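HTH-type transcriptional activator AmpR (Pseudomonas aeruginosa PAO1, PDB 5MMH) activates transcription of the ampC beta-lactamase gene by binding its promoter, its effector-binding domain recognising cell-wall-derived muropeptides. Local coordinates at residues A[70-84]-A[175-188]. Residues are numbered along the deposited sequence; the frame is centred on the assembly and turned at random.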
ATOM      1  N   TRP A  70      22.648   1.988   1.692  1.00 34.09           N
ATOM      2  CA  TRP A  70      22.067   1.970   3.026  1.00 30.19           C
ATOM      3  C   TRP A  70      23.129   1.532   4.036  1.00 33.60           C
ATOM      4  O   TRP A  70      23.811   0.518   3.835  1.00 31.42           O
ATOM      5  CB  TRP A  70      20.849   1.040   3.059  1.00 22.81           C
ATOM      6  CG  TRP A  70      19.722   1.537   2.184  1.00 34.99           C
ATOM      7  CD1 TRP A  70      18.866   2.563   2.467  1.00 24.49           C
ATOM      8  CD2 TRP A  70      19.340   1.046   0.887  1.00 25.25           C
ATOM      9  NE1 TRP A  70      17.979   2.744   1.437  1.00 26.09           N
ATOM     10  CE2 TRP A  70      18.237   1.821   0.458  1.00 25.99           C
ATOM     11  CE3 TRP A  70      19.810   0.021   0.059  1.00 18.26           C
ATOM     12  CZ2 TRP A  70      17.605   1.611  -0.770  1.00 21.09           C
ATOM     13  CZ3 TRP A  70      19.180  -0.194  -1.161  1.00 19.51           C
ATOM     14  CH2 TRP A  70      18.099   0.607  -1.571  1.00 22.73           C
ATOM     15  N   HIS A  71      23.269   2.301   5.116  1.00 32.53           N
ATOM     16  CA  HIS A  71      24.309   2.055   6.110  1.00 25.32           C
ATOM     17  C   HIS A  71      24.187   0.659   6.696  1.00 26.53           C
ATOM     18  O   HIS A  71      23.089   0.197   7.030  1.00 29.08           O
ATOM     19  CB  HIS A  71      24.210   3.093   7.231  1.00 28.82           C
ATOM     20  CG  HIS A  71      24.209   4.506   6.737  1.00 32.17           C
ATOM     21  ND1 HIS A  71      23.092   5.097   6.179  1.00 37.41           N
ATOM     22  CD2 HIS A  71      25.183   5.447   6.712  1.00 30.73           C
ATOM     23  CE1 HIS A  71      23.381   6.338   5.829  1.00 29.68           C
ATOM     24  NE2 HIS A  71      24.641   6.576   6.143  1.00 34.11           N
ATOM     25  N   GLY A  72      25.327  -0.008   6.836  1.00 21.25           N
ATOM     26  CA  GLY A  72      25.347  -1.330   7.432  1.00 23.75           C
ATOM     27  C   GLY A  72      24.827  -2.418   6.532  1.00 23.33           C
ATOM     28  O   GLY A  72      24.684  -3.569   6.972  1.00 21.27           O
ATOM     29  N   THR A  73      24.574  -2.092   5.272  1.00 20.14           N
ATOM     30  CA  THR A  73      23.904  -2.970   4.334  1.00 28.39           C
ATOM     31  C   THR A  73      24.831  -3.302   3.170  1.00 25.80           C
ATOM     32  O   THR A  73      25.630  -2.462   2.748  1.00 28.69           O
ATOM     33  CB  THR A  73      22.623  -2.280   3.843  1.00 29.35           C
ATOM     34  OG1 THR A  73      21.808  -1.949   4.976  1.00 32.81           O
ATOM     35  CG2 THR A  73      21.866  -3.149   2.909  1.00 29.12           C
ATOM     36  N   GLU A  74      24.744  -4.546   2.690  1.00 24.81           N
ATOM     37  CA  GLU A  74      25.238  -4.947   1.376  1.00 25.46           C
ATOM     38  C   GLU A  74      24.046  -5.039   0.423  1.00 23.42           C
ATOM     39  O   GLU A  74      23.118  -5.808   0.672  1.00 21.79           O
ATOM     40  CB  GLU A  74      25.966  -6.291   1.467  1.00 27.30           C
ATOM     41  CG  GLU A  74      26.151  -7.059   0.147  1.00 40.59           C
ATOM     42  CD  GLU A  74      27.267  -6.516  -0.767  1.00 54.65           C
ATOM     43  OE1 GLU A  74      27.764  -7.307  -1.605  1.00 52.43           O
ATOM     44  OE2 GLU A  74      27.642  -5.321  -0.664  1.00 49.31           O
ATOM     45  N   ALA A  75      24.069  -4.269  -0.667  1.00 24.33           N
ATOM     46  CA  ALA A  75      22.956  -4.226  -1.612  1.00 22.42           C
ATOM     47  C   ALA A  75      23.396  -4.616  -3.022  1.00 26.56           C
ATOM     48  O   ALA A  75      24.343  -4.039  -3.564  1.00 19.04           O
ATOM     49  CB  ALA A  75      22.323  -2.839  -1.636  1.00 18.43           C
ATOM     50  N   LEU A  76      22.678  -5.574  -3.616  1.00 20.40           N
ATOM     51  CA  LEU A  76      22.882  -6.042  -4.982  1.00 24.19           C
ATOM     52  C   LEU A  76      21.794  -5.481  -5.886  1.00 20.53           C
ATOM     53  O   LEU A  76      20.602  -5.692  -5.630  1.00 15.07           O
ATOM     54  CB  LEU A  76      22.847  -7.570  -5.063  1.00 17.41           C
ATOM     55  CG  LEU A  76      24.067  -8.442  -4.777  1.00 33.51           C
ATOM     56  CD1 LEU A  76      25.054  -7.770  -3.825  1.00 33.88           C
ATOM     57  CD2 LEU A  76      23.619  -9.804  -4.234  1.00 24.44           C
ATOM     58  N   ALA A  77      22.195  -4.811  -6.960  1.00 15.29           N
ATOM     59  CA  ALA A  77      21.211  -4.227  -7.864  1.00 16.97           C
ATOM     60  C   ALA A  77      20.415  -5.303  -8.589  1.00 18.93           C
ATOM     61  O   ALA A  77      20.960  -6.328  -9.005  1.00 19.16           O
ATOM     62  CB  ALA A  77      21.892  -3.333  -8.881  1.00 23.64           C
ATOM     63  N   LEU A  78      19.109  -5.074  -8.727  1.00 12.17           N
ATOM     64  CA  LEU A  78      18.259  -5.942  -9.543  1.00 15.30           C
ATOM     65  C   LEU A  78      17.981  -5.323 -10.909  1.00 16.23           C
ATOM     66  O   LEU A  78      18.429  -5.867 -11.924  1.00 17.00           O
ATOM     67  CB  LEU A  78      16.953  -6.270  -8.795  1.00 19.38           C
ATOM     68  CG  LEU A  78      17.196  -6.907  -7.417  1.00 17.66           C
ATOM     69  CD1 LEU A  78      15.951  -6.927  -6.513  1.00 13.89           C
ATOM     70  CD2 LEU A  78      17.761  -8.310  -7.600  1.00 13.15           C
ATOM     71  N   PHE A  79      17.297  -4.174 -10.951  1.00 10.72           N
ATOM     72  CA  PHE A  79      16.996  -3.472 -12.192  1.00 13.07           C
ATOM     73  C   PHE A  79      16.469  -2.077 -11.862  1.00 17.91           C
ATOM     74  O   PHE A  79      15.944  -1.846 -10.768  1.00 16.88           O
ATOM     75  CB  PHE A  79      15.993  -4.258 -13.070  1.00 10.02           C
ATOM     76  CG  PHE A  79      14.708  -4.705 -12.345  1.00 16.80           C
ATOM     77  CD1 PHE A  79      13.620  -3.859 -12.241  1.00 16.28           C
ATOM     78  CD2 PHE A  79      14.583  -5.990 -11.836  1.00 11.97           C
ATOM     79  CE1 PHE A  79      12.435  -4.267 -11.598  1.00 20.48           C
ATOM     80  CE2 PHE A  79      13.408  -6.412 -11.198  1.00 17.68           C
ATOM     81  CZ  PHE A  79      12.332  -5.551 -11.073  1.00 16.79           C
ATOM     82  N   GLU A  80      16.639  -1.155 -12.813  1.00 14.69           N
ATOM     83  CA  GLU A  80      16.108   0.204 -12.725  1.00 24.65           C
ATOM     84  C   GLU A  80      14.582   0.210 -12.732  1.00 21.13           C
ATOM     85  O   GLU A  80      13.932  -0.634 -13.357  1.00 19.81           O
ATOM     86  CB  GLU A  80      16.569   1.065 -13.916  1.00 27.14           C
ATOM     87  CG  GLU A  80      18.009   1.522 -13.946  1.00 40.82           C
ATOM     88  CD  GLU A  80      18.358   2.290 -15.235  1.00 52.55           C
ATOM     89  OE1 GLU A  80      17.883   3.436 -15.387  1.00 53.71           O
ATOM     90  OE2 GLU A  80      19.092   1.746 -16.103  1.00 49.66           O
ATOM     91  N   ALA A  81      14.001   1.206 -12.075  1.00 20.04           N
ATOM     92  CA  ALA A  81      12.556   1.430 -12.147  1.00 21.34           C
ATOM     93  C   ALA A  81      12.332   2.897 -12.476  1.00 17.43           C
ATOM     94  O   ALA A  81      12.099   3.715 -11.576  1.00 25.26           O
ATOM     95  CB  ALA A  81      11.849   1.028 -10.851  1.00 25.10           C
ATOM     96  N   PRO A  82      12.401   3.266 -13.756  1.00 21.41           N
ATOM     97  CA  PRO A  82      12.162   4.660 -14.124  1.00 23.94           C
ATOM     98  C   PRO A  82      10.728   5.040 -13.820  1.00 20.79           C
ATOM     99  O   PRO A  82       9.811   4.219 -13.899  1.00 25.57           O
ATOM    100  CB  PRO A  82      12.432   4.695 -15.634  1.00 20.08           C
ATOM    101  CG  PRO A  82      13.089   3.393 -15.949  1.00 30.91           C
ATOM    102  CD  PRO A  82      12.594   2.420 -14.944  1.00 24.34           C
ATOM    103  N   LEU A  83      10.549   6.304 -13.483  1.00 22.53           N
ATOM    104  CA  LEU A  83       9.259   6.848 -13.090  1.00 21.83           C
ATOM    105  C   LEU A  83       8.585   7.523 -14.280  1.00 25.64           C
ATOM    106  O   LEU A  83       9.236   8.234 -15.052  1.00 23.54           O
ATOM    107  CB  LEU A  83       9.434   7.861 -11.958  1.00 16.51           C
ATOM    108  CG  LEU A  83      10.011   7.343 -10.646  1.00 24.14           C
ATOM    109  CD1 LEU A  83       9.978   8.426  -9.579  1.00 17.90           C
ATOM    110  CD2 LEU A  83       9.235   6.122 -10.184  1.00 18.23           C
ATOM    111  N   THR A  84       7.276   7.315 -14.413  1.00 28.15           N
ATOM    112  CA  THR A  84       6.503   7.995 -15.440  1.00 26.42           C
ATOM    113  C   THR A  84       5.158   8.435 -14.868  1.00 28.07           C
ATOM    114  O   THR A  84       4.727   7.978 -13.807  1.00 21.29           O
ATOM    115  CB  THR A  84       6.302   7.097 -16.671  1.00 29.27           C
ATOM    116  OG1 THR A  84       6.083   7.922 -17.816  1.00 33.16           O
ATOM    117  CG2 THR A  84       5.109   6.145 -16.485  1.00 23.19           C
ATOM    118  N   THR A 175       7.827  10.578 -21.605  1.00 23.47           N
ATOM    119  CA  THR A 175       8.957  10.963 -20.770  1.00 29.45           C
ATOM    120  C   THR A 175       9.066  10.079 -19.526  1.00 33.65           C
ATOM    121  O   THR A 175       8.075   9.855 -18.817  1.00 30.86           O
ATOM    122  CB  THR A 175       8.818  12.434 -20.369  1.00 30.85           C
ATOM    123  OG1 THR A 175       8.816  13.255 -21.540  1.00 30.60           O
ATOM    124  CG2 THR A 175       9.978  12.866 -19.488  1.00 31.19           C
ATOM    125  N   GLU A 176      10.277   9.564 -19.277  1.00 26.23           N
ATOM    126  CA  GLU A 176      10.653   8.888 -18.037  1.00 28.58           C
ATOM    127  C   GLU A 176      11.743   9.685 -17.338  1.00 28.86           C
ATOM    128  O   GLU A 176      12.390  10.548 -17.934  1.00 32.80           O
ATOM    129  CB  GLU A 176      11.207   7.477 -18.273  1.00 30.70           C
ATOM    130  CG  GLU A 176      10.333   6.516 -19.007  1.00 32.53           C
ATOM    131  CD  GLU A 176      11.013   5.185 -19.183  1.00 30.87           C
ATOM    132  OE1 GLU A 176      12.258   5.147 -19.074  1.00 45.15           O
ATOM    133  OE2 GLU A 176      10.319   4.177 -19.438  1.00 36.25           O
ATOM    134  N   VAL A 177      11.982   9.338 -16.078  1.00 16.04           N
ATOM    135  CA  VAL A 177      13.153   9.799 -15.347  1.00 18.84           C
ATOM    136  C   VAL A 177      13.618   8.674 -14.439  1.00 21.21           C
ATOM    137  O   VAL A 177      12.806   8.001 -13.792  1.00 28.30           O
ATOM    138  CB  VAL A 177      12.861  11.084 -14.548  1.00 23.16           C
ATOM    139  CG1 VAL A 177      11.677  10.869 -13.560  1.00 21.05           C
ATOM    140  CG2 VAL A 177      14.103  11.540 -13.822  1.00 28.07           C
ATOM    141  N   SER A 178      14.930   8.475 -14.392  1.00 28.03           N
ATOM    142  CA  SER A 178      15.561   7.392 -13.645  1.00 25.67           C
ATOM    143  C   SER A 178      16.019   7.943 -12.307  1.00 22.90           C
ATOM    144  O   SER A 178      16.999   8.688 -12.244  1.00 36.54           O
ATOM    145  CB  SER A 178      16.754   6.823 -14.418  1.00 29.41           C
ATOM    146  OG  SER A 178      16.364   5.901 -15.420  1.00 31.91           O
ATOM    147  N   THR A 179      15.327   7.586 -11.233  1.00 25.53           N
ATOM    148  CA  THR A 179      15.726   8.062  -9.917  1.00 26.71           C
ATOM    149  C   THR A 179      16.225   6.962  -8.994  1.00 24.75           C
ATOM    150  O   THR A 179      16.875   7.277  -7.995  1.00 26.04           O
ATOM    151  CB  THR A 179      14.562   8.782  -9.227  1.00 29.00           C
ATOM    152  OG1 THR A 179      13.514   7.844  -8.963  1.00 28.23           O
ATOM    153  CG2 THR A 179      14.029   9.881 -10.121  1.00 35.62           C
ATOM    154  N   GLY A 180      15.945   5.698  -9.298  1.00 20.42           N
ATOM    155  CA  GLY A 180      16.345   4.624  -8.411  1.00 18.64           C
ATOM    156  C   GLY A 180      16.141   3.269  -9.046  1.00 18.48           C
ATOM    157  O   GLY A 180      15.633   3.145 -10.163  1.00 24.89           O
ATOM    158  N   SER A 181      16.560   2.244  -8.304  1.00 16.17           N
ATOM    159  CA  SER A 181      16.489   0.856  -8.711  1.00 16.13           C
ATOM    160  C   SER A 181      15.909   0.054  -7.560  1.00 16.50           C
ATOM    161  O   SER A 181      15.789   0.549  -6.442  1.00 14.20           O
ATOM    162  CB  SER A 181      17.879   0.304  -9.068  1.00 17.13           C
ATOM    163  OG  SER A 181      18.484   1.079 -10.081  1.00 23.42           O
ATOM    164  N   TYR A 182      15.537  -1.190  -7.851  1.00 12.28           N
ATOM    165  CA  TYR A 182      15.256  -2.176  -6.823  1.00 12.10           C
ATOM    166  C   TYR A 182      16.536  -2.930  -6.500  1.00 15.20           C
ATOM    167  O   TYR A 182      17.317  -3.257  -7.400  1.00 16.16           O
ATOM    168  CB  TYR A 182      14.149  -3.131  -7.280  1.00 12.11           C
ATOM    169  CG  TYR A 182      12.809  -2.435  -7.300  1.00 18.44           C
ATOM    170  CD1 TYR A 182      12.166  -2.114  -6.107  1.00 17.40           C
ATOM    171  CD2 TYR A 182      12.217  -2.045  -8.493  1.00 16.40           C
ATOM    172  CE1 TYR A 182      10.954  -1.455  -6.098  1.00 20.09           C
ATOM    173  CE2 TYR A 182      10.987  -1.388  -8.500  1.00 15.91           C
ATOM    174  CZ  TYR A 182      10.369  -1.091  -7.293  1.00 21.02           C
ATOM    175  OH  TYR A 182       9.169  -0.429  -7.259  1.00 17.63           O
ATOM    176  N   TRP A 183      16.748  -3.193  -5.215  1.00 12.92           N
ATOM    177  CA  TRP A 183      17.971  -3.784  -4.685  1.00 14.96           C
ATOM    178  C   TRP A 183      17.636  -4.968  -3.792  1.00 16.86           C
ATOM    179  O   TRP A 183      16.676  -4.913  -3.018  1.00 18.58           O
ATOM    180  CB  TRP A 183      18.770  -2.761  -3.855  1.00 15.45           C
ATOM    181  CG  TRP A 183      19.170  -1.536  -4.624  1.00 15.48           C
ATOM    182  CD1 TRP A 183      18.382  -0.454  -4.924  1.00 19.04           C
ATOM    183  CD2 TRP A 183      20.456  -1.268  -5.193  1.00 18.47           C
ATOM    184  NE1 TRP A 183      19.104   0.472  -5.646  1.00 20.76           N
ATOM    185  CE2 TRP A 183      20.377  -0.009  -5.835  1.00 22.89           C
ATOM    186  CE3 TRP A 183      21.666  -1.972  -5.232  1.00 14.81           C
ATOM    187  CZ2 TRP A 183      21.472   0.565  -6.492  1.00 21.91           C
ATOM    188  CZ3 TRP A 183      22.739  -1.405  -5.887  1.00 23.70           C
ATOM    189  CH2 TRP A 183      22.634  -0.150  -6.516  1.00 22.24           C
ATOM    190  N   LEU A 184      18.439  -6.025  -3.863  1.00 13.26           N
ATOM    191  CA  LEU A 184      18.404  -7.064  -2.841  1.00 16.81           C
ATOM    192  C   LEU A 184      19.440  -6.712  -1.772  1.00 18.93           C
ATOM    193  O   LEU A 184      20.642  -6.694  -2.050  1.00 17.99           O
ATOM    194  CB  LEU A 184      18.669  -8.434  -3.451  1.00 11.74           C
ATOM    195  CG  LEU A 184      18.752  -9.571  -2.442  1.00 13.67           C
ATOM    196  CD1 LEU A 184      17.357  -9.907  -1.863  1.00  9.48           C
ATOM    197  CD2 LEU A 184      19.356 -10.770  -3.111  1.00 12.26           C
ATOM    198  N   THR A 185      18.982  -6.409  -0.559  1.00 12.72           N
ATOM    199  CA  THR A 185      19.864  -5.949   0.503  1.00 13.37           C
ATOM    200  C   THR A 185      19.904  -6.965   1.635  1.00 16.76           C
ATOM    201  O   THR A 185      19.010  -7.803   1.786  1.00 18.40           O
ATOM    202  CB  THR A 185      19.433  -4.578   1.051  1.00 17.72           C
ATOM    203  OG1 THR A 185      18.404  -4.733   2.043  1.00 16.38           O
ATOM    204  CG2 THR A 185      18.922  -3.694  -0.064  1.00 22.88           C
ATOM    205  N   ARG A 186      20.968  -6.875   2.430  1.00 16.41           N
ATOM    206  CA  ARG A 186      21.208  -7.764   3.555  1.00 18.26           C
ATOM    207  C   ARG A 186      22.091  -7.016   4.548  1.00 23.06           C
ATOM    208  O   ARG A 186      22.817  -6.094   4.170  1.00 20.15           O
ATOM    209  CB  ARG A 186      21.854  -9.078   3.080  1.00 22.08           C
ATOM    210  CG  ARG A 186      22.891  -9.659   3.997  1.00 31.60           C
ATOM    211  CD  ARG A 186      23.542 -10.904   3.410  1.00 34.19           C
ATOM    212  NE  ARG A 186      24.676 -10.548   2.575  1.00 35.10           N
ATOM    213  CZ  ARG A 186      25.891 -10.298   3.041  1.00 36.33           C
ATOM    214  NH1 ARG A 186      26.129 -10.363   4.341  1.00 33.35           N
ATOM    215  NH2 ARG A 186      26.865  -9.972   2.205  1.00 35.34           N
ATOM    216  N   LEU A 187      21.996  -7.383   5.826  1.00 21.51           N
ATOM    217  CA  LEU A 187      22.852  -6.771   6.837  1.00 30.14           C
ATOM    218  C   LEU A 187      24.285  -7.269   6.690  1.00 23.02           C
ATOM    219  O   LEU A 187      24.513  -8.466   6.515  1.00 21.04           O
ATOM    220  CB  LEU A 187      22.323  -7.084   8.241  1.00 25.14           C
ATOM    221  CG  LEU A 187      21.226  -6.149   8.764  1.00 27.03           C
ATOM    222  CD1 LEU A 187      20.837  -6.508  10.199  1.00 29.84           C
ATOM    223  CD2 LEU A 187      21.695  -4.717   8.677  1.00 22.06           C
ATOM    224  N   GLN A 188      25.252  -6.340   6.771  1.00 26.79           N
ATOM    225  CA  GLN A 188      26.674  -6.707   6.761  1.00 33.85           C
ATOM    226  C   GLN A 188      27.018  -7.661   7.900  1.00 32.67           C
ATOM    227  O   GLN A 188      27.926  -8.491   7.761  1.00 36.61           O
ATOM    228  CB  GLN A 188      27.560  -5.454   6.862  1.00 26.36           C
ATOM    229  CG  GLN A 188      28.149  -4.935   5.543  1.00 41.60           C
ATOM    230  CD  GLN A 188      28.181  -3.397   5.447  1.00 40.84           C
ATOM    231  OE1 GLN A 188      27.920  -2.683   6.418  1.00 48.50           O
ATOM    232  NE2 GLN A 188      28.488  -2.898   4.257  1.00 40.38           N
TER
HETATM  233  O   HOH W   1      22.508  -8.130  -0.712  1.00 20.97           O
HETATM  234  O   HOH W   2      13.352   5.608 -10.693  1.00 17.00           O
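W183 receives the edge of W70 on its indole face, while the backbones of 73-80 and 181-187 pair as antiparallel neighbours (152° between their directions) in the mixed sheet of the LysR-type effector-binding domain, a periplasmic-binding-protein fold. The tryptophan pair is edge-to-face: the planes stand at 84°, and W70 CH2 lies 3.5 Å from W183 CD1. W183 holds its CG beside its own backbone N, and its six-membered ring lies under A77 CB, a CH-pi contact with the methyl 3.6 Å above the ring plane. Nearby, T73 CG2 presses against T185 CB at 3.4 Å, tighter than usual carbon contact. W183 NE1 and T185 OG1 hydrogen-bond to G66 O and A62 O of strand 61-66. F79, Y182 and L184, on the opposite face, are buried: A81 CB meets Y182 CE2 at 3.5 Å obliquely, F22 and F65 also meet the Y182 ring, and F79 reaches W26 and helix 194-215.

The ladder is regular where L76 and L184 exchange two backbone bonds, the one from L76 N to L184 O being nearly straight at 176°. Past E80 the register shifts by one, and a second, short ladder joins L83 to V177. The packing is looser where the face of Y182 and L184 becomes partly exposed toward E74 and R186. There water 1 donates to both E74 O and L184 O, and E74 CB lies over one face of the R186 guanidinium, whose salt bridge goes to E192 instead. Where E80 and S178 are exposed, S178 OG donates to E80 OE1 at 2.9 Å, nearly along the carboxylate C-O bond.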